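Local coordinates for protein pyroglutatmate porin OpdO (Pseudomonas aeruginosa, PDB 3SZV) that forms a monomeric outer-membrane beta-barrel channel that probably lets small carboxylates such as pyroglutamate cross the outer membrane, at residues 348-352 with 380-384; 328-334 with 355-361; 179-183 with 214-218. One frame throughout, in Å; residues are numbered along the deposited sequence.

Contact 1. Residues 348-352 with 380-384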
# COMPACT_ATOMS: atom_id res chain seq x y z
N ASP A 348 -1.91 29.46 -6.91
CA ASP A 348 -1.48 29.94 -5.60
C ASP A 348 -1.98 29.06 -4.47
O ASP A 348 -2.00 29.47 -3.31
CB ASP A 348 -1.90 31.40 -5.38
CG ASP A 348 -3.41 31.60 -5.42
OD1 ASP A 348 -4.14 30.67 -5.85
OD2 ASP A 348 -3.88 32.69 -5.04
N GLY A 349 -2.37 27.83 -4.80
CA GLY A 349 -2.75 26.86 -3.79
C GLY A 349 -1.54 26.33 -3.05
O GLY A 349 -0.52 26.00 -3.66
N LYS A 350 -1.65 26.26 -1.73
CA LYS A 350 -0.56 25.78 -0.89
C LYS A 350 -1.11 24.97 0.28
O LYS A 350 -2.19 25.24 0.78
CB LYS A 350 0.28 26.94 -0.36
CG LYS A 350 -0.46 27.86 0.58
CD LYS A 350 0.41 29.05 0.96
CE LYS A 350 -0.32 29.98 1.92
NZ LYS A 350 0.56 31.11 2.35
N GLU A 351 -0.34 23.98 0.70
CA GLU A 351 -0.72 23.15 1.83
C GLU A 351 0.52 22.58 2.48
O GLU A 351 1.56 22.43 1.84
CB GLU A 351 -1.62 21.99 1.37
CG GLU A 351 -1.00 21.09 0.32
CD GLU A 351 -1.77 19.80 0.11
OE1 GLU A 351 -2.62 19.47 0.96
OE2 GLU A 351 -1.51 19.11 -0.90
N TRP A 352 0.41 22.26 3.76
CA TRP A 352 1.47 21.48 4.39
C TRP A 352 0.87 20.45 5.32
O TRP A 352 -0.27 20.59 5.78
CB TRP A 352 2.48 22.38 5.11
CG TRP A 352 1.95 23.21 6.25
CD1 TRP A 352 1.57 24.53 6.19
CD2 TRP A 352 1.78 22.81 7.62
NE1 TRP A 352 1.17 24.96 7.43
CE2 TRP A 352 1.28 23.93 8.32
CE3 TRP A 352 1.99 21.61 8.32
CZ2 TRP A 352 0.99 23.88 9.69
CZ3 TRP A 352 1.70 21.58 9.67
CH2 TRP A 352 1.21 22.71 10.34
N ARG A 380 -2.65 21.84 7.01
CA ARG A 380 -3.13 23.21 6.80
C ARG A 380 -3.07 23.51 5.32
O ARG A 380 -2.08 23.24 4.66
CB ARG A 380 -2.29 24.23 7.57
CG ARG A 380 -2.29 24.04 9.08
CD ARG A 380 -3.68 24.17 9.67
NE ARG A 380 -3.67 24.01 11.12
CZ ARG A 380 -4.13 22.95 11.78
NH1 ARG A 380 -4.67 21.92 11.14
NH2 ARG A 380 -4.06 22.93 13.10
N SER A 381 -4.14 24.09 4.79
CA SER A 381 -4.25 24.31 3.36
C SER A 381 -5.09 25.55 3.06
O SER A 381 -5.95 25.91 3.84
CB SER A 381 -4.92 23.08 2.73
OG SER A 381 -5.13 23.24 1.33
N ASN A 382 -4.84 26.17 1.91
CA ASN A 382 -5.70 27.27 1.49
C ASN A 382 -6.69 26.84 0.41
O ASN A 382 -7.37 27.67 -0.19
CB ASN A 382 -4.90 28.52 1.06
CG ASN A 382 -4.15 28.32 -0.25
OD1 ASN A 382 -4.22 27.27 -0.88
ND2 ASN A 382 -3.44 29.36 -0.68
N PHE A 383 -6.78 25.53 0.16
CA PHE A 383 -7.75 25.01 -0.80
C PHE A 383 -8.54 23.81 -0.30
O PHE A 383 -9.28 23.19 -1.06
CB PHE A 383 -7.09 24.71 -2.16
CG PHE A 383 -6.00 23.68 -2.09
CD1 PHE A 383 -4.69 24.06 -1.86
CD2 PHE A 383 -6.28 22.33 -2.29
CE1 PHE A 383 -3.68 23.11 -1.81
CE2 PHE A 383 -5.27 21.37 -2.25
CZ PHE A 383 -3.97 21.76 -2.00
N ALA A 384 -8.38 23.49 0.97
CA ALA A 384 -9.10 22.37 1.56
C ALA A 384 -9.25 22.56 3.05
O ALA A 384 -8.82 23.58 3.60
CB ALA A 384 -8.38 21.05 1.25
O HOH W 1 -5.38 20.36 1.00
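This is an antiparallel strand pairing at the barrel end that, by the topology of the family, faces the cell exterior, where strands 346-361 and 371-381 meet and the second breaks into a turn. Trp-352 and Arg-380 form a hydrogen-bonded pair: Trp-352 N donates to Arg-380 O (2.8 Å) and Arg-380 N to Trp-352 O (3.0 Å). Glu-351 and Ser-381 follow as a non-hydrogen-bonded pair with their CA atoms 4.0 Å apart, and Asn-382 N reaches Lys-350 O (3.0 Å). Here the backbone of 380-384 turns away, and the side-chain amide of Asn-382 stands in for it: OD1, in place of the residue's own O, accepts from Lys-350 N (2.9 Å), while ND2 continues one step further to Asp-348 O (3.0 Å). Ser-381 OG accepts from Phe-383 N (3.1 Å), closing an ST turn that starts the departure. Water 1 lies 2.9 Å from both Ser-381 OG and Glu-351 OE1. Phe-383 folds back over 348-352, its CD1 3.9 Å from Gly-349 CA and its CZ 3.6 Å from Glu-351 CD, and it also touches Val-341 and Arg-343 of the next strand. On the other sheet face, Arg-380 CB sits over the five-membered ring of Trp-352, 3.9 Å from its centroid, in a CH-pi contact. The guanidinium then leads away to a salt bridge with Asp-388, while Asp-348 pairs with Arg-343. The whole is an antiparallel barrel pairing that ends in an ST turn, with an asparagine amide mimicking the backbone, at the rim of an OprD-family barrel.

Contact 2. Residues 328-334 with 355-361; sequences GLSFMSR and NTDLGYV
Arg-334 and Asn-355 are joined twice through the backbone, Arg-334 N to Asn-355 O and Asn-355 N to Arg-334 O (both 2.9 Å), and once more where Arg-334, chi1 p and then extended, directs NE at Asn-355 OD1 (2.9 Å), which also accepts from Gln-301 N of the loop between strands 271-281 and 311-320. Two further hydrogen-bonded pairs follow: Asp-357 N to Met-332 O (2.8 Å) and Met-332 N to Asp-357 O (3.0 Å), Ser-330 N to Gly-359 O (2.9 Å) and Gly-359 N to Ser-330 O (3.0 Å). Val-361 N donates to Gly-328 O (3.0 Å), Gly-328 being non-extended (phi/psi -83/-7°). Strands 329-334 and 355-361 are antiparallel (178°), their axes approaching to 4.6 Å. Water 4 bridges Asp-357 OD1 and, weakly, Arg-334 NH2. Met-332 (t, m, m) lays CE 3.5 Å from Asp-357 OD2 on this same face. The non-hydrogen-bonded pairs Leu-329/Tyr-360, Phe-331/Leu-358 and Ser-333/Thr-356 (CA-CA 4.4, 4.8 and 4.3 Å) turn to the other face. There Ser-333 OG and Thr-356 OG1 share a hydrogen bond (3.1 Å), Leu-329 CB meets Tyr-360 CD1 (3.8 Å), and Phe-331 CE1 meets Thr-356 CG2 (3.6 Å). Mostly polar lumenal and largely apolar outer residues alternate as in a porin wall; Arg-334, close to Arg-316 and Arg-375, is consistent with the basic ladder of OprD-family channels.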
# COMPACT_ATOMS: atom_id res chain seq x y z
N GLY A 328 11.82 -2.24 21.20
CA GLY A 328 10.48 -2.18 20.64
C GLY A 328 10.04 -0.79 20.21
O GLY A 328 9.00 -0.63 19.58
N LEU A 329 10.85 0.20 20.53
CA LEU A 329 10.43 1.60 20.43
C LEU A 329 10.82 2.23 19.10
O LEU A 329 11.94 2.04 18.61
CB LEU A 329 11.05 2.39 21.59
CG LEU A 329 10.59 3.82 21.82
CD1 LEU A 329 9.10 3.86 22.07
CD2 LEU A 329 11.36 4.39 23.02
N SER A 330 9.92 3.04 18.55
CA SER A 330 10.15 3.67 17.26
C SER A 330 9.63 5.11 17.26
O SER A 330 8.64 5.42 17.93
CB SER A 330 9.46 2.89 16.14
OG SER A 330 8.06 2.77 16.39
N PHE A 331 10.31 5.97 16.52
CA PHE A 331 9.87 7.35 16.34
C PHE A 331 10.07 7.72 14.88
O PHE A 331 11.12 7.43 14.29
CB PHE A 331 10.69 8.30 17.21
CG PHE A 331 10.37 9.76 16.99
CD1 PHE A 331 9.30 10.35 17.64
CD2 PHE A 331 11.12 10.53 16.10
CE1 PHE A 331 9.00 11.69 17.43
CE2 PHE A 331 10.83 11.87 15.90
CZ PHE A 331 9.76 12.45 16.56
N MET A 332 9.07 8.37 14.30
CA MET A 332 9.19 8.97 12.98
C MET A 332 8.51 10.33 12.98
O MET A 332 7.44 10.49 13.59
CB MET A 332 8.56 8.06 11.92
CG MET A 332 8.68 8.62 10.50
SD MET A 332 7.40 9.79 9.99
CE MET A 332 5.99 8.70 9.91
N SER A 333 9.11 11.32 12.33
CA SER A 333 8.38 12.55 12.06
C SER A 333 8.70 13.00 10.65
O SER A 333 9.83 12.86 10.17
CB SER A 333 8.73 13.62 13.09
OG SER A 333 7.75 14.65 13.09
N ARG A 334 7.71 13.54 9.97
CA ARG A 334 7.93 14.01 8.61
C ARG A 334 7.07 15.23 8.33
O ARG A 334 6.06 15.46 9.00
CB ARG A 334 7.65 12.90 7.59
CG ARG A 334 6.26 12.32 7.68
CD ARG A 334 6.07 11.14 6.75
NE ARG A 334 4.80 10.50 7.04
CZ ARG A 334 4.45 9.29 6.65
NH1 ARG A 334 5.27 8.58 5.88
NH2 ARG A 334 3.28 8.78 7.00
N ASN A 355 3.44 14.80 10.11
CA ASN A 355 3.06 13.54 10.74
C ASN A 355 4.08 13.16 11.79
O ASN A 355 5.28 13.38 11.60
CB ASN A 355 3.09 12.36 9.76
CG ASN A 355 2.12 12.49 8.59
OD1 ASN A 355 2.24 11.71 7.64
ND2 ASN A 355 1.17 13.42 8.64
N THR A 356 3.63 12.57 12.89
CA THR A 356 4.54 12.00 13.88
C THR A 356 3.99 10.66 14.33
O THR A 356 2.83 10.56 14.70
CB THR A 356 4.68 12.91 15.11
OG1 THR A 356 5.18 14.18 14.70
CG2 THR A 356 5.64 12.28 16.14
N ASP A 357 4.84 9.63 14.27
CA ASP A 357 4.46 8.28 14.70
C ASP A 357 5.33 7.88 15.87
O ASP A 357 6.55 7.95 15.79
CB ASP A 357 4.69 7.26 13.58
CG ASP A 357 3.66 7.33 12.47
OD1 ASP A 357 2.77 8.21 12.52
OD2 ASP A 357 3.75 6.50 11.54
N LEU A 358 4.70 7.43 16.96
CA LEU A 358 5.42 6.90 18.11
C LEU A 358 4.89 5.50 18.32
O LEU A 358 3.68 5.29 18.35
CB LEU A 358 5.13 7.73 19.35
CG LEU A 358 6.28 8.38 20.11
CD1 LEU A 358 5.76 8.95 21.42
CD2 LEU A 358 7.40 7.39 20.36
N GLY A 359 5.78 4.53 18.47
CA GLY A 359 5.30 3.17 18.63
C GLY A 359 6.13 2.33 19.57
O GLY A 359 7.32 2.59 19.76
N TYR A 360 5.50 1.33 20.18
CA TYR A 360 6.23 0.36 20.96
C TYR A 360 5.66 -1.03 20.76
O TYR A 360 4.44 -1.22 20.79
CB TYR A 360 6.19 0.68 22.45
CG TYR A 360 7.15 -0.20 23.21
CD1 TYR A 360 8.52 -0.04 23.07
CD2 TYR A 360 6.69 -1.20 24.05
CE1 TYR A 360 9.41 -0.84 23.75
CE2 TYR A 360 7.57 -2.00 24.75
CZ TYR A 360 8.93 -1.82 24.59
OH TYR A 360 9.81 -2.61 25.27
N VAL A 361 6.55 -1.99 20.57
CA VAL A 361 6.16 -3.39 20.47
C VAL A 361 6.81 -4.14 21.62
O VAL A 361 8.03 -4.06 21.82
CB VAL A 361 6.60 -4.00 19.13
CG1 VAL A 361 6.25 -5.47 19.07
CG2 VAL A 361 5.94 -3.26 17.97
O HOH W 2 12.33 -2.25 24.65
O HOH W 3 6.87 4.97 15.16
O HOH W 4 2.07 9.12 9.98

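Contact 3. Residues 179-183 with 214-218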
# COMPACT_ATOMS: atom_id res chain seq x y z
N VAL A 179 -17.48 -2.04 -7.88
CA VAL A 179 -16.68 -1.62 -9.02
C VAL A 179 -15.76 -0.46 -8.66
O VAL A 179 -15.87 0.14 -7.59
CB VAL A 179 -17.55 -1.24 -10.24
CG1 VAL A 179 -18.38 -2.44 -10.70
CG2 VAL A 179 -18.43 -0.05 -9.92
N PHE A 180 -14.84 -0.16 -9.56
CA PHE A 180 -13.83 0.86 -9.31
C PHE A 180 -14.24 2.27 -9.71
O PHE A 180 -15.10 2.47 -10.57
CB PHE A 180 -12.57 0.56 -10.13
CG PHE A 180 -11.94 -0.78 -9.87
CD1 PHE A 180 -11.25 -1.01 -8.69
CD2 PHE A 180 -12.00 -1.78 -10.83
CE1 PHE A 180 -10.65 -2.25 -8.46
CE2 PHE A 180 -11.40 -3.01 -10.60
CZ PHE A 180 -10.73 -3.24 -9.43
N SER A 181 -13.58 3.23 -9.08
CA SER A 181 -13.56 4.60 -9.58
C SER A 181 -12.16 5.15 -9.36
O SER A 181 -11.31 4.49 -8.75
CB SER A 181 -14.59 5.48 -8.87
OG SER A 181 -14.24 5.72 -7.52
N ALA A 182 -11.89 6.33 -9.91
CA ALA A 182 -10.57 6.95 -9.75
C ALA A 182 -10.61 8.07 -8.73
O ALA A 182 -11.56 8.85 -8.68
CB ALA A 182 -10.06 7.46 -11.09
N ASN A 183 -9.59 8.12 -7.89
CA ASN A 183 -9.45 9.18 -6.89
C ASN A 183 -9.54 10.57 -7.54
O ASN A 183 -8.85 10.84 -8.53
CB ASN A 183 -8.13 9.03 -6.15
CG ASN A 183 -8.06 9.88 -4.91
OD1 ASN A 183 -8.69 9.58 -3.90
ND2 ASN A 183 -7.29 10.97 -4.97
N LEU A 214 -7.22 1.43 -16.12
CA LEU A 214 -8.50 1.32 -15.43
C LEU A 214 -9.54 1.55 -16.52
O LEU A 214 -9.79 2.70 -16.94
CB LEU A 214 -8.59 2.34 -14.31
CG LEU A 214 -9.82 2.25 -13.40
CD1 LEU A 214 -9.89 0.88 -12.72
CD2 LEU A 214 -9.77 3.33 -12.34
N LYS A 215 -10.10 0.46 -17.04
CA LYS A 215 -10.91 0.47 -18.25
C LYS A 215 -12.04 1.50 -18.17
O LYS A 215 -12.76 1.58 -17.18
CB LYS A 215 -11.47 -0.93 -18.53
CG LYS A 215 -12.11 -1.05 -19.91
CD LYS A 215 -12.64 -2.46 -20.17
CE LYS A 215 -13.33 -2.55 -21.53
NZ LYS A 215 -14.00 -3.87 -21.73
N ASP A 216 -12.14 2.30 -19.24
CA ASP A 216 -13.15 3.35 -19.37
C ASP A 216 -12.89 4.57 -18.51
O ASP A 216 -13.74 5.47 -18.43
CB ASP A 216 -14.56 2.80 -19.12
CG ASP A 216 -14.91 1.66 -20.06
OD1 ASP A 216 -14.82 1.85 -21.29
OD2 ASP A 216 -15.26 0.57 -19.56
N ILE A 217 -11.73 4.63 -17.86
CA ILE A 217 -11.34 5.82 -17.12
C ILE A 217 -9.96 6.32 -17.56
O ILE A 217 -9.86 7.36 -18.19
CB ILE A 217 -11.39 5.65 -15.59
CG1 ILE A 217 -12.78 5.16 -15.17
CG2 ILE A 217 -11.06 6.98 -14.91
CD1 ILE A 217 -12.91 4.93 -13.66
N TYR A 218 -8.90 5.56 -17.27
CA TYR A 218 -7.57 6.04 -17.60
C TYR A 218 -6.58 4.94 -17.98
O TYR A 218 -6.78 3.76 -17.65
CB TYR A 218 -6.99 6.90 -16.46
CG TYR A 218 -6.58 6.14 -15.21
CD1 TYR A 218 -5.40 5.39 -15.17
CD2 TYR A 218 -7.37 6.17 -14.05
CE1 TYR A 218 -5.01 4.70 -14.02
CE2 TYR A 218 -6.99 5.47 -12.90
CZ TYR A 218 -5.82 4.74 -12.89
OH TYR A 218 -5.46 4.06 -11.74
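A classic beta bulge, where Ile-217 and Tyr-218 both face Leu-214, supplies one half of this small buried apolar contact; the other is short strand 180-182, part of a long loop between barrel strands. The bulge is held by its own backbone: Ile-217 N and Tyr-218 N both donate to Leu-214 O (2.9 and 3.0 Å), and Leu-214 N donates to Tyr-218 O (2.8 Å). No hydrogen bond crosses to 179-183. Instead, Ala-182 CB fits among three side chains, 4.0 Å from Ile-217 CG2, 4.1 Å from Tyr-218 CE2 at the ring edge, and 4.3 Å from Leu-214 CD2. Phe-180 CB packs 3.7 Å from Leu-214 CD1, and Ile-217 CD1 lies 4.1 Å from Ser-181 CA. The short strand is thus laid against the tight turn joining strands 205-214 and 218-230, while its backbone bonds to Ser-189 of strand 186-200 and to Ala-290 of another loop, and Phe-180 touches strand 159-170.

In the fold
All three contacts reach one continuous antiparallel barrel sheet. Contacts 1 and 2 share strand 346-361, pairing it with its neighbour on either side, 371-381 and 329-343; their centres are about 26 Å apart, one toward the frayed outer rim and the other toward the opposite end, periplasmic by the family's topology. Both depend on backbone hydrogen bonds, but the ladder is regular in the partly buried contact 2 and finished by an asparagine side chain in the surface contact 1. Contact 3, the buried one, has its centre about 35 Å from that of contact 2, across the chain's centre, and works without cross-segment hydrogen bonds: apolar side chains pack a loop strand against the hairpin turn at the wall.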